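Cwp19 (Clostridioides difficile, PDB 5OQ3) probably hydrolyses cell-wall peptidoglycan, the part described here being the TIM-barrel glycoside hydrolase domain of a longer S-layer protein. Local coordinates at residues Ser89-Gly94 against Ile128-Glu133; Asp103-Leu108 against Met117-Trp122; Ala300-Leu305 against Leu320-Gly325. All blocks are in the same frame, centred on the assembly; numbering follows the deposited sequence.

Interaction 1: Ser89-Gly94 against Ile128-Glu133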
ATOM      1  N   SER A  89       9.383  -5.982 -13.717  1.00 12.54           N
ATOM      2  CA  SER A  89       8.242  -6.769 -13.239  1.00 14.24           C
ATOM      3  C   SER A  89       7.697  -7.703 -14.324  1.00 15.09           C
ATOM      4  O   SER A  89       7.526  -7.320 -15.468  1.00 15.59           O
ATOM      5  CB  SER A  89       7.114  -5.843 -12.783  1.00 13.93           C
ATOM      6  OG  SER A  89       5.983  -6.593 -12.378  1.00 14.63           O
ATOM      7  N   GLU A  90       7.388  -8.930 -13.922  1.00 15.05           N
ATOM      8  CA  GLU A  90       6.772  -9.893 -14.808  1.00 16.12           C
ATOM      9  C   GLU A  90       5.399  -9.454 -15.283  1.00 15.36           C
ATOM     10  O   GLU A  90       4.899 -10.006 -16.270  1.00 16.44           O
ATOM     11  CB  GLU A  90       6.628 -11.228 -14.106  1.00 18.60           C
ATOM     12  CG  GLU A  90       5.533 -11.278 -13.062  1.00 18.45           C
ATOM     13  CD  GLU A  90       5.750 -12.356 -12.031  1.00 21.16           C
ATOM     14  OE1 GLU A  90       5.059 -13.391 -12.113  1.00 27.60           O
ATOM     15  OE2 GLU A  90       6.641 -12.187 -11.173  1.00 22.76           O
ATOM     16  N   TYR A  91       4.773  -8.479 -14.619  1.00 13.17           N
ATOM     17  CA  TYR A  91       3.390  -8.147 -15.020  1.00 15.21           C
ATOM     18  C   TYR A  91       3.331  -7.291 -16.284  1.00 16.88           C
ATOM     19  O   TYR A  91       2.271  -7.120 -16.835  1.00 18.73           O
ATOM     20  CB  TYR A  91       2.596  -7.534 -13.855  1.00 15.11           C
ATOM     21  CG  TYR A  91       2.609  -8.486 -12.656  1.00 15.34           C
ATOM     22  CD1 TYR A  91       1.982  -9.736 -12.730  1.00 17.14           C
ATOM     23  CD2 TYR A  91       3.333  -8.195 -11.503  1.00 16.20           C
ATOM     24  CE1 TYR A  91       2.063 -10.629 -11.694  1.00 16.34           C
ATOM     25  CE2 TYR A  91       3.385  -9.082 -10.429  1.00 17.35           C
ATOM     26  CZ  TYR A  91       2.758 -10.307 -10.527  1.00 17.73           C
ATOM     27  OH  TYR A  91       2.826 -11.208  -9.465  1.00 20.87           O
ATOM     28  N   LEU A  92       4.469  -6.794 -16.765  1.00 14.93           N
ATOM     29  CA  LEU A  92       4.518  -6.081 -18.043  1.00 16.54           C
ATOM     30  C   LEU A  92       4.574  -7.009 -19.250  1.00 18.26           C
ATOM     31  O   LEU A  92       3.948  -6.733 -20.275  1.00 20.48           O
ATOM     32  CB  LEU A  92       5.734  -5.133 -18.072  1.00 17.56           C
ATOM     33  CG  LEU A  92       5.561  -3.933 -17.112  1.00 17.78           C
ATOM     34  CD1 LEU A  92       6.897  -3.300 -16.748  1.00 18.85           C
ATOM     35  CD2 LEU A  92       4.624  -2.868 -17.719  1.00 19.28           C
ATOM     36  N   THR A  93       5.374  -8.062 -19.140  1.00 18.93           N
ATOM     37  CA  THR A  93       5.648  -8.983 -20.274  1.00 21.36           C
ATOM     38  C   THR A  93       5.242 -10.478 -20.113  1.00 18.82           C
ATOM     39  O   THR A  93       5.121 -11.187 -21.053  1.00 25.69           O
ATOM     40  CB  THR A  93       7.152  -8.992 -20.584  1.00 18.90           C
ATOM     41  OG1 THR A  93       7.844  -9.508 -19.434  1.00 20.76           O
ATOM     42  CG2 THR A  93       7.613  -7.574 -20.901  1.00 17.64           C
ATOM     43  N   GLY A  94       5.075 -10.842 -18.818  1.00 16.49           N
ATOM     44  CA  GLY A  94       4.851 -12.267 -18.472  1.00 24.39           C
ATOM     45  C   GLY A  94       6.104 -12.917 -17.909  1.00 24.60           C
ATOM     46  O   GLY A  94       6.030 -14.034 -17.433  1.00 29.67           O
ATOM     47  N   ILE A 128       8.751 -11.322  -1.807  1.00 11.25           N
ATOM     48  CA  ILE A 128       9.623 -11.837  -2.879  1.00 12.39           C
ATOM     49  C   ILE A 128       8.831 -12.745  -3.828  1.00 12.81           C
ATOM     50  O   ILE A 128       8.814 -12.481  -4.996  1.00 15.11           O
ATOM     51  CB  ILE A 128      10.884 -12.585  -2.366  1.00 12.24           C
ATOM     52  CG1 ILE A 128      11.701 -11.726  -1.397  1.00 13.18           C
ATOM     53  CG2 ILE A 128      11.731 -13.022  -3.560  1.00 14.77           C
ATOM     54  CD1 ILE A 128      12.725 -12.508  -0.618  1.00 14.08           C
ATOM     55  N   THR A 129       8.207 -13.804  -3.321  1.00 13.67           N
ATOM     56  CA  THR A 129       7.496 -14.742  -4.188  1.00 15.85           C
ATOM     57  C   THR A 129       6.030 -14.853  -3.868  1.00 16.06           C
ATOM     58  O   THR A 129       5.604 -14.475  -2.782  1.00 17.79           O
ATOM     59  CB  THR A 129       8.086 -16.165  -4.091  1.00 15.03           C
ATOM     60  OG1 THR A 129       7.915 -16.665  -2.768  1.00 17.28           O
ATOM     61  CG2 THR A 129       9.541 -16.182  -4.472  1.00 17.82           C
ATOM     62  N   MET A 130       5.294 -15.445  -4.812  1.00 18.47           N
ATOM     63  CA  MET A 130       3.927 -15.900  -4.611  1.00 22.07           C
ATOM     64  C   MET A 130       3.953 -17.390  -4.303  1.00 22.26           C
ATOM     65  O   MET A 130       4.998 -18.043  -4.381  1.00 23.05           O
ATOM     66  CB  MET A 130       3.054 -15.661  -5.851  1.00 26.29           C
ATOM     67  CG  MET A 130       3.113 -14.275  -6.437  1.00 32.98           C
ATOM     68  SD  MET A 130       2.979 -12.993  -5.206  1.00 39.00           S
ATOM     69  CE  MET A 130       2.064 -11.757  -6.070  1.00 31.66           C
ATOM     70  N   ALA A 131       2.792 -17.924  -3.942  1.00 23.25           N
ATOM     71  CA  ALA A 131       2.706 -19.285  -3.442  1.00 24.41           C
ATOM     72  C   ALA A 131       3.400 -20.278  -4.363  1.00 28.37           C
ATOM     73  O   ALA A 131       3.174 -20.281  -5.577  1.00 31.36           O
ATOM     74  CB  ALA A 131       1.245 -19.698  -3.294  1.00 28.57           C
ATOM     75  N   ASP A 132       4.230 -21.128  -3.768  1.00 30.22           N
ATOM     76  CA  ASP A 132       4.824 -22.289  -4.457  1.00 30.97           C
ATOM     77  C   ASP A 132       5.842 -21.957  -5.553  1.00 29.43           C
ATOM     78  O   ASP A 132       6.286 -22.842  -6.275  1.00 36.65           O
ATOM     79  CB  ASP A 132       3.717 -23.215  -4.995  1.00 33.97           C
ATOM     80  CG  ASP A 132       2.762 -23.665  -3.905  1.00 40.87           C
ATOM     81  OD1 ASP A 132       3.248 -24.135  -2.864  1.00 40.87           O
ATOM     82  OD2 ASP A 132       1.531 -23.552  -4.079  1.00 49.17           O
ATOM     83  N   GLU A 133       6.255 -20.695  -5.642  1.00 26.30           N
ATOM     84  CA  GLU A 133       7.220 -20.302  -6.676  1.00 28.79           C
ATOM     85  C   GLU A 133       8.594 -20.631  -6.142  1.00 30.93           C
ATOM     86  O   GLU A 133       8.870 -20.432  -4.971  1.00 30.37           O
ATOM     87  CB  GLU A 133       7.132 -18.787  -6.870  1.00 28.00           C
ATOM     88  CG  GLU A 133       6.034 -18.454  -7.844  1.00 29.30           C
ATOM     89  CD  GLU A 133       5.867 -16.974  -8.090  1.00 31.33           C
ATOM     90  OE1 GLU A 133       6.507 -16.149  -7.392  1.00 26.73           O
ATOM     91  OE2 GLU A 133       5.125 -16.651  -9.044  1.00 38.79           O
TER

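Interaction 2: Asp103-Leu108 against Met117-Trp122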
ATOM      1  N   ASP A 103      10.379   2.289 -20.670  1.00 13.28           N
ATOM      2  CA  ASP A 103      10.242   2.479 -19.227  1.00 12.73           C
ATOM      3  C   ASP A 103       8.843   3.045 -19.007  1.00 10.55           C
ATOM      4  O   ASP A 103       8.575   4.170 -19.400  1.00 13.94           O
ATOM      5  CB  ASP A 103      11.307   3.448 -18.749  1.00 12.55           C
ATOM      6  CG  ASP A 103      11.226   3.722 -17.233  1.00 13.12           C
ATOM      7  OD1 ASP A 103      10.333   3.201 -16.556  1.00 12.79           O
ATOM      8  OD2 ASP A 103      12.094   4.442 -16.716  1.00 12.91           O
ATOM      9  N   PRO A 104       7.927   2.285 -18.381  1.00 12.17           N
ATOM     10  CA  PRO A 104       6.566   2.819 -18.217  1.00 10.91           C
ATOM     11  C   PRO A 104       6.464   4.002 -17.269  1.00  9.72           C
ATOM     12  O   PRO A 104       5.580   4.840 -17.445  1.00 10.54           O
ATOM     13  CB  PRO A 104       5.759   1.653 -17.642  1.00 14.09           C
ATOM     14  CG  PRO A 104       6.643   0.469 -17.748  1.00 16.85           C
ATOM     15  CD  PRO A 104       8.046   0.922 -17.885  1.00 12.92           C
ATOM     16  N   LEU A 105       7.352   4.097 -16.283  1.00  9.36           N
ATOM     17  CA  LEU A 105       7.102   5.049 -15.206  1.00  9.24           C
ATOM     18  C   LEU A 105       7.037   6.540 -15.610  1.00  9.31           C
ATOM     19  O   LEU A 105       6.128   7.239 -15.150  1.00  9.01           O
ATOM     20  CB  LEU A 105       8.048   4.812 -14.008  1.00  8.87           C
ATOM     21  CG  LEU A 105       7.797   5.636 -12.768  1.00  9.08           C
ATOM     22  CD1 LEU A 105       6.360   5.465 -12.276  1.00  8.96           C
ATOM     23  CD2 LEU A 105       8.770   5.293 -11.645  1.00  9.46           C
ATOM     24  N   PRO A 106       7.957   7.014 -16.492  1.00  8.39           N
ATOM     25  CA  PRO A 106       7.839   8.412 -16.955  1.00  9.40           C
ATOM     26  C   PRO A 106       6.467   8.694 -17.556  1.00  8.63           C
ATOM     27  O   PRO A 106       5.915   9.787 -17.359  1.00  9.59           O
ATOM     28  CB  PRO A 106       8.968   8.540 -17.975  1.00 10.47           C
ATOM     29  CG  PRO A 106       9.978   7.575 -17.505  1.00  9.58           C
ATOM     30  CD  PRO A 106       9.215   6.406 -16.984  1.00  8.84           C
ATOM     31  N   PHE A 107       5.955   7.753 -18.361  1.00  9.30           N
ATOM     32  CA  PHE A 107       4.644   7.899 -18.957  1.00  9.45           C
ATOM     33  C   PHE A 107       3.523   7.926 -17.921  1.00  9.50           C
ATOM     34  O   PHE A 107       2.641   8.809 -17.939  1.00 10.96           O
ATOM     35  CB  PHE A 107       4.399   6.767 -19.935  1.00 11.00           C
ATOM     36  CG  PHE A 107       3.143   6.904 -20.726  1.00 11.90           C
ATOM     37  CD1 PHE A 107       3.139   7.653 -21.924  1.00 12.59           C
ATOM     38  CD2 PHE A 107       1.974   6.277 -20.335  1.00 12.96           C
ATOM     39  CE1 PHE A 107       1.980   7.772 -22.693  1.00 13.56           C
ATOM     40  CE2 PHE A 107       0.811   6.387 -21.108  1.00 13.24           C
ATOM     41  CZ  PHE A 107       0.812   7.143 -22.274  1.00 12.88           C
ATOM     42  N   LEU A 108       3.649   7.036 -16.949  1.00  8.54           N
ATOM     43  CA  LEU A 108       2.616   6.970 -15.894  1.00  8.96           C
ATOM     44  C   LEU A 108       2.533   8.284 -15.099  1.00  8.31           C
ATOM     45  O   LEU A 108       1.471   8.767 -14.817  1.00  9.09           O
ATOM     46  CB  LEU A 108       2.829   5.805 -14.967  1.00  9.84           C
ATOM     47  CG  LEU A 108       2.957   4.413 -15.580  1.00 10.73           C
ATOM     48  CD1 LEU A 108       3.235   3.342 -14.520  1.00 12.07           C
ATOM     49  CD2 LEU A 108       1.701   4.055 -16.345  1.00 14.61           C
ATOM     50  N   MET A 117      -3.354  15.481 -11.902  1.00 10.69           N
ATOM     51  CA  MET A 117      -3.443  14.452 -10.883  1.00 10.13           C
ATOM     52  C   MET A 117      -2.078  14.218 -10.256  1.00  9.87           C
ATOM     53  O   MET A 117      -1.065  14.252 -10.945  1.00 14.03           O
ATOM     54  CB  MET A 117      -3.929  13.144 -11.480  1.00 11.81           C
ATOM     55  CG  MET A 117      -5.282  13.263 -12.154  1.00 12.92           C
ATOM     56  SD  MET A 117      -5.858  11.892 -13.105  1.00 15.18           S
ATOM     57  CE  MET A 117      -6.459  10.797 -11.843  1.00 16.27           C
ATOM     58  N   GLU A 118      -2.059  14.021  -8.940  1.00  9.04           N
ATOM     59  CA  GLU A 118      -0.849  13.646  -8.240  1.00  9.25           C
ATOM     60  C   GLU A 118      -0.583  12.155  -8.415  1.00  8.60           C
ATOM     61  O   GLU A 118      -1.502  11.367  -8.735  1.00 10.18           O
ATOM     62  CB  GLU A 118      -0.938  13.999  -6.750  1.00 12.14           C
ATOM     63  CG  GLU A 118      -1.238  15.462  -6.479  1.00 19.24           C
ATOM     64  CD  GLU A 118      -0.047  16.286  -6.181  1.00 27.73           C
ATOM     65  OE1 GLU A 118       0.773  15.876  -5.349  1.00 41.70           O
ATOM     66  OE2 GLU A 118       0.031  17.415  -6.694  1.00 42.58           O
ATOM     67  N   PHE A 119       0.684  11.801  -8.254  1.00  7.73           N
ATOM     68  CA  PHE A 119       1.147  10.444  -8.489  1.00  7.15           C
ATOM     69  C   PHE A 119       1.907   9.981  -7.255  1.00  7.02           C
ATOM     70  O   PHE A 119       2.949  10.541  -6.893  1.00  7.48           O
ATOM     71  CB  PHE A 119       2.078  10.403  -9.704  1.00  8.61           C
ATOM     72  CG  PHE A 119       2.470   9.009 -10.087  1.00  8.84           C
ATOM     73  CD1 PHE A 119       3.505   8.359  -9.439  1.00  8.90           C
ATOM     74  CD2 PHE A 119       1.788   8.336 -11.107  1.00  9.42           C
ATOM     75  CE1 PHE A 119       3.856   7.081  -9.775  1.00  8.47           C
ATOM     76  CE2 PHE A 119       2.153   7.044 -11.452  1.00  9.65           C
ATOM     77  CZ  PHE A 119       3.193   6.430 -10.792  1.00  9.49           C
ATOM     78  N   HIS A 120       1.420   8.955  -6.592  1.00  6.82           N
ATOM     79  CA  HIS A 120       2.110   8.306  -5.467  1.00  6.70           C
ATOM     80  C   HIS A 120       2.591   6.932  -5.945  1.00  5.85           C
ATOM     81  O   HIS A 120       1.819   6.118  -6.406  1.00  7.82           O
ATOM     82  CB  HIS A 120       1.228   8.142  -4.243  1.00  7.77           C
ATOM     83  CG  HIS A 120       0.857   9.435  -3.589  1.00  8.01           C
ATOM     84  ND1 HIS A 120       0.480   9.506  -2.265  1.00  8.81           N
ATOM     85  CD2 HIS A 120       0.829  10.712  -4.054  1.00  9.52           C
ATOM     86  CE1 HIS A 120       0.217  10.762  -1.960  1.00  8.09           C
ATOM     87  NE2 HIS A 120       0.410  11.513  -3.022  1.00  9.38           N
ATOM     88  N   ALA A 121       3.890   6.691  -5.841  1.00  6.14           N
ATOM     89  CA  ALA A 121       4.510   5.408  -6.163  1.00  6.27           C
ATOM     90  C   ALA A 121       4.336   4.450  -5.001  1.00  6.57           C
ATOM     91  O   ALA A 121       4.817   4.726  -3.887  1.00  7.83           O
ATOM     92  CB  ALA A 121       5.987   5.617  -6.464  1.00  6.56           C
ATOM     93  N   TRP A 122       3.646   3.331  -5.265  1.00  6.80           N
ATOM     94  CA  TRP A 122       3.343   2.337  -4.276  1.00  7.26           C
ATOM     95  C   TRP A 122       4.321   1.146  -4.387  1.00  6.93           C
ATOM     96  O   TRP A 122       4.494   0.562  -5.458  1.00  7.19           O
ATOM     97  CB  TRP A 122       1.883   1.951  -4.425  1.00  8.24           C
ATOM     98  CG  TRP A 122       1.354   0.668  -3.898  1.00  9.36           C
ATOM     99  CD1 TRP A 122       1.865  -0.116  -2.882  1.00  9.25           C
ATOM    100  CD2 TRP A 122       0.137   0.050  -4.299  1.00 10.68           C
ATOM    101  NE1 TRP A 122       1.063  -1.202  -2.693  1.00 10.75           N
ATOM    102  CE2 TRP A 122       0.009  -1.133  -3.552  1.00 10.55           C
ATOM    103  CE3 TRP A 122      -0.835   0.342  -5.259  1.00 10.44           C
ATOM    104  CZ2 TRP A 122      -1.084  -2.009  -3.696  1.00 11.53           C
ATOM    105  CZ3 TRP A 122      -1.903  -0.536  -5.427  1.00 11.91           C
ATOM    106  CH2 TRP A 122      -2.014  -1.692  -4.647  1.00 13.57           C
TER

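Interaction 3: Ala300-Leu305 against Leu320-Gly325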
ATOM      1  N   ALA A 300     -16.560  -5.341  12.867  1.00 17.05           N
ATOM      2  CA  ALA A 300     -15.670  -4.312  12.357  1.00 15.49           C
ATOM      3  C   ALA A 300     -16.521  -3.192  11.727  1.00 14.27           C
ATOM      4  O   ALA A 300     -16.647  -3.086  10.490  1.00 15.46           O
ATOM      5  CB  ALA A 300     -14.689  -4.884  11.343  1.00 14.87           C
ATOM      6  N   ASP A 301     -17.179  -2.435  12.609  1.00 13.80           N
ATOM      7  CA  ASP A 301     -18.190  -1.475  12.208  1.00 14.01           C
ATOM      8  C   ASP A 301     -17.507  -0.249  11.652  1.00 12.50           C
ATOM      9  O   ASP A 301     -16.812   0.468  12.360  1.00 14.15           O
ATOM     10  CB  ASP A 301     -19.055  -1.133  13.412  1.00 15.68           C
ATOM     11  CG  ASP A 301     -20.268  -0.240  13.053  1.00 17.48           C
ATOM     12  OD1 ASP A 301     -20.266   0.429  11.998  1.00 18.09           O
ATOM     13  OD2 ASP A 301     -21.247  -0.262  13.795  1.00 22.10           O
ATOM     14  N   TYR A 302     -17.696  -0.034  10.361  1.00 11.75           N
ATOM     15  CA  TYR A 302     -17.151   1.139   9.719  1.00 10.63           C
ATOM     16  C   TYR A 302     -17.364   2.429  10.519  1.00 10.77           C
ATOM     17  O   TYR A 302     -16.454   3.263  10.654  1.00 11.61           O
ATOM     18  CB  TYR A 302     -17.756   1.300   8.316  1.00 10.75           C
ATOM     19  CG  TYR A 302     -17.189   2.459   7.512  1.00 10.30           C
ATOM     20  CD1 TYR A 302     -17.709   3.771   7.640  1.00  9.89           C
ATOM     21  CD2 TYR A 302     -16.136   2.270   6.607  1.00 10.56           C
ATOM     22  CE1 TYR A 302     -17.202   4.822   6.884  1.00 10.02           C
ATOM     23  CE2 TYR A 302     -15.622   3.322   5.879  1.00  9.39           C
ATOM     24  CZ  TYR A 302     -16.156   4.587   6.003  1.00  9.87           C
ATOM     25  OH  TYR A 302     -15.637   5.593   5.258  1.00 10.54           O
ATOM     26  N   SER A 303     -18.556   2.630  11.028  1.00 11.63           N
ATOM     27  CA  SER A 303     -18.844   3.870  11.736  0.67 12.33           C
ATOM     28  C   SER A 303     -18.005   4.005  13.031  1.00 12.62           C
ATOM     29  O   SER A 303     -17.596   5.119  13.383  1.00 13.46           O
ATOM     30  CB  SER A 303     -20.345   3.999  12.001  0.67 13.29           C
ATOM     31  OG  SER A 303     -20.765   3.152  13.041  0.67 16.48           O
ATOM     32  N   LYS A 304     -17.744   2.908  13.723  1.00 11.78           N
ATOM     33  CA  LYS A 304     -16.910   2.939  14.932  1.00 12.56           C
ATOM     34  C   LYS A 304     -15.463   3.178  14.557  1.00 12.14           C
ATOM     35  O   LYS A 304     -14.742   3.943  15.223  1.00 12.94           O
ATOM     36  CB  LYS A 304     -17.035   1.618  15.715  1.00 15.36           C
ATOM     37  CG  LYS A 304     -18.428   1.436  16.308  1.00 19.17           C
ATOM     38  CD  LYS A 304     -18.494   0.219  17.215  1.00 23.61           C
ATOM     39  CE  LYS A 304     -19.835   0.152  17.918  1.00 31.44           C
ATOM     40  NZ  LYS A 304     -20.013  -1.182  18.530  1.00 39.25           N
ATOM     41  N   LEU A 305     -15.035   2.560  13.460  1.00 11.17           N
ATOM     42  CA  LEU A 305     -13.651   2.691  13.066  1.00 10.92           C
ATOM     43  C   LEU A 305     -13.290   4.070  12.543  1.00  9.18           C
ATOM     44  O   LEU A 305     -12.172   4.547  12.817  1.00 10.54           O
ATOM     45  CB  LEU A 305     -13.290   1.571  12.091  1.00 10.73           C
ATOM     46  CG  LEU A 305     -13.080   0.210  12.799  1.00 12.15           C
ATOM     47  CD1 LEU A 305     -13.217  -0.946  11.814  1.00 14.32           C
ATOM     48  CD2 LEU A 305     -11.742   0.207  13.549  1.00 12.08           C
ATOM     49  N   LEU A 320      -4.953  11.783   7.782  1.00  6.85           N
ATOM     50  CA  LEU A 320      -5.772  10.582   7.759  1.00  6.96           C
ATOM     51  C   LEU A 320      -6.659  10.530   6.517  1.00  7.18           C
ATOM     52  O   LEU A 320      -7.512  11.427   6.313  1.00  8.12           O
ATOM     53  CB  LEU A 320      -6.635  10.526   9.021  1.00  7.24           C
ATOM     54  CG  LEU A 320      -7.687   9.415   9.098  1.00  7.68           C
ATOM     55  CD1 LEU A 320      -7.074   8.014   9.039  1.00  8.82           C
ATOM     56  CD2 LEU A 320      -8.484   9.598  10.394  1.00  9.71           C
ATOM     57  N   TYR A 321      -6.507   9.451   5.736  1.00  7.09           N
ATOM     58  CA  TYR A 321      -7.404   9.193   4.598  1.00  7.89           C
ATOM     59  C   TYR A 321      -8.044   7.846   4.873  1.00  7.69           C
ATOM     60  O   TYR A 321      -7.378   6.969   5.379  1.00  9.07           O
ATOM     61  CB  TYR A 321      -6.644   9.183   3.249  1.00  8.21           C
ATOM     62  CG  TYR A 321      -5.699  10.336   3.008  1.00  7.90           C
ATOM     63  CD1 TYR A 321      -6.101  11.647   3.199  1.00  7.61           C
ATOM     64  CD2 TYR A 321      -4.410  10.119   2.607  1.00  7.72           C
ATOM     65  CE1 TYR A 321      -5.239  12.706   2.969  1.00  7.68           C
ATOM     66  CE2 TYR A 321      -3.537  11.183   2.349  1.00  8.36           C
ATOM     67  CZ  TYR A 321      -3.962  12.442   2.558  1.00  7.65           C
ATOM     68  OH  TYR A 321      -3.084  13.465   2.311  1.00 10.57           O
ATOM     69  N   ILE A 322      -9.314   7.662   4.506  1.00  6.97           N
ATOM     70  CA  ILE A 322      -9.961   6.391   4.700  1.00  7.52           C
ATOM     71  C   ILE A 322      -9.862   5.536   3.457  1.00  6.76           C
ATOM     72  O   ILE A 322     -10.175   5.990   2.346  1.00  7.68           O
ATOM     73  CB  ILE A 322     -11.439   6.573   5.079  1.00  7.44           C
ATOM     74  CG1 ILE A 322     -11.573   7.477   6.298  1.00  8.93           C
ATOM     75  CG2 ILE A 322     -12.132   5.222   5.224  1.00  8.39           C
ATOM     76  CD1 ILE A 322     -10.831   7.033   7.539  1.00  8.84           C
ATOM     77  N   GLY A 323      -9.373   4.291   3.653  1.00  7.60           N
ATOM     78  CA  GLY A 323      -9.399   3.328   2.572  1.00  8.17           C
ATOM     79  C   GLY A 323     -10.796   2.771   2.399  1.00  8.42           C
ATOM     80  O   GLY A 323     -11.352   2.140   3.309  1.00 10.03           O
ATOM     81  N   GLN A 324     -11.357   2.959   1.199  1.00  7.58           N
ATOM     82  CA  GLN A 324     -12.736   2.586   0.889  1.00  8.91           C
ATOM     83  C   GLN A 324     -12.778   1.324   0.057  1.00  8.47           C
ATOM     84  O   GLN A 324     -12.210   1.272  -1.044  1.00  9.95           O
ATOM     85  CB  GLN A 324     -13.425   3.730   0.094  1.00  9.69           C
ATOM     86  CG  GLN A 324     -13.272   5.158   0.623  1.00  9.61           C
ATOM     87  CD  GLN A 324     -13.961   5.532   1.945  1.00  7.87           C
ATOM     88  OE1 GLN A 324     -13.770   6.634   2.413  1.00  9.22           O
ATOM     89  NE2 GLN A 324     -14.813   4.690   2.504  1.00  9.42           N
ATOM     90  N   GLY A 325     -13.539   0.337   0.532  1.00  9.08           N
ATOM     91  CA  GLY A 325     -13.606  -0.969  -0.101  1.00 10.30           C
ATOM     92  C   GLY A 325     -14.638  -1.187  -1.171  1.00  9.62           C
ATOM     93  O   GLY A 325     -15.478  -2.107  -1.083  1.00 12.60           O
TER

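Interaction 1: Ser89-Gly94 against Ile128-Glu133
Y91 and M130 meet in a van der Waals touch of a methyl on a phenol oxygen, their side chains coming from opposite directions. The methyl CE of M130 stops 3.5 Å from OH of Y91. The M130 chain runs toward Y91 as far as CG; the bend at chi2 (-46°) turns the sulfur aside, and CE then returns to the hydroxyl. The M130 side chain also touches V35 and Y36. The Y91 ring is backed by its own neighbour: CG of E90 sits over the ring centre, 3.7 Å above the plane.

The charged part runs alongside. OE1 of E90 and OE2 of E133 come to 4.5 Å, two like charges, but K76 NZ forms salt bridges with OE2 of E90 and OE1 of E133. One lysine therefore bridges both carboxylates and would be expected to offset their repulsion.

Within each segment, hydrogen bonds set the backbone. S89 is the N-cap of the short helix 90-93, its OG accepting from Y91 N at 3.2 Å. In the other segment, M130 to E133 form a type II beta turn, and E133 OE1 takes the N-H of M130 at 2.9 Å in a nearly straight bond that meets the carboxylate from above its plane.

Both segments lie in the connections that leave the C-terminal ends of strands 68-74 and 118-123, the face on which TIM-barrel glycoside hydrolases carry their active sites.

Interaction 2: Asp103-Leu108 against Met117-Trp122
L105 and L108 of helix 104-114 rest on F119 of strand 118-123, the packing of outer helix on inner strand that builds a TIM barrel; this helix lies in the connection from strand 68-74 to its parallel neighbour 118-123. The helix starts at D103, its N-cap, where OD1 accepts from L105 N at 3.1 Å and is met from above the carboxylate plane. OD2 of the same carboxylate bonds to the hydroxyl of Y182, tying the cap to the loop after helix 165-181.

L105 comes next. Its CG is placed opposite the backbone nitrogen (chi1 -174°), which swings CD1 in to meet the far end of the phenylalanine, 3.6 Å from CZ of F119. The same leucine also touches V73 on the adjacent strand. One turn on, L108 comes in on the same side of the ring plane, obliquely, with CB 3.8 Å from CE2 of F119. Strand 68-74 (V71), helix 104-114 and helix 47-63 (Y54) thus meet at F119. The carbonyl oxygen of L108 is hydrogen-bonded to Y54 OH and lies 3.7 Å from CD2 of F119.

Interaction 3: Ala300-Leu305 against Leu320-Gly325
Y302, in the first turn of helix 302-313, stands across from Q324 at the end of strand 319-324, with their CA atoms 10.0 Å apart, so long side chains have to span the gap. The helix begins at D301, its N-cap, whose OD1 accepts from the backbone N of S303 in a capping bond that meets the carboxylate from above its plane.

A chi1 near 180° (-176°) extends the Y302 ring off the helix and carries OH to the strand. There NE2 of Q324 donates to Y302 OH over 3.0 Å at 159°, the oxygen lying almost in the amide plane. The two side chains run at about a right angle, and ring and amide planes differ by 36°. Beside this bond the methyl CG2 of I322 packs 3.5 Å from Y302 OH and 4.0 Å from its CE2.

The polar ends are held from further partners too: Y302 OH also bonds N350 OD1, while Q324 OE1 is engaged by N350 ND2 and S359 OG, consistent with OE1 and NE2 being placed as modelled. The contact thus joins helix to following strand in the beta-alpha-beta unit 286-287, 302-313, 319-324, with helix 343-350 supplying N350 and strand 356-361 supplying S359.

Interactions 2 and 3 are buried and repeat one theme, a barrel helix packed on the strand that follows it, in the same closed sheet but with centres about 27 Å apart. Their chemistry differs: leucine and phenylalanine carry interaction 2, whereas a buried tyrosine-glutamine hydrogen bond carries interaction 3. Interaction 1 is only partly buried, pairs a short helix with a loop turn, without a barrel strand, and mixes a methionine-tyrosine touch with charges bridged by lysine. It encloses interaction 2 along the chain, and the two meet where L92 CD2 packs 3.9 Å from P104 CG. Interactions 1 and 3 lie on opposite sides of the chain's centre.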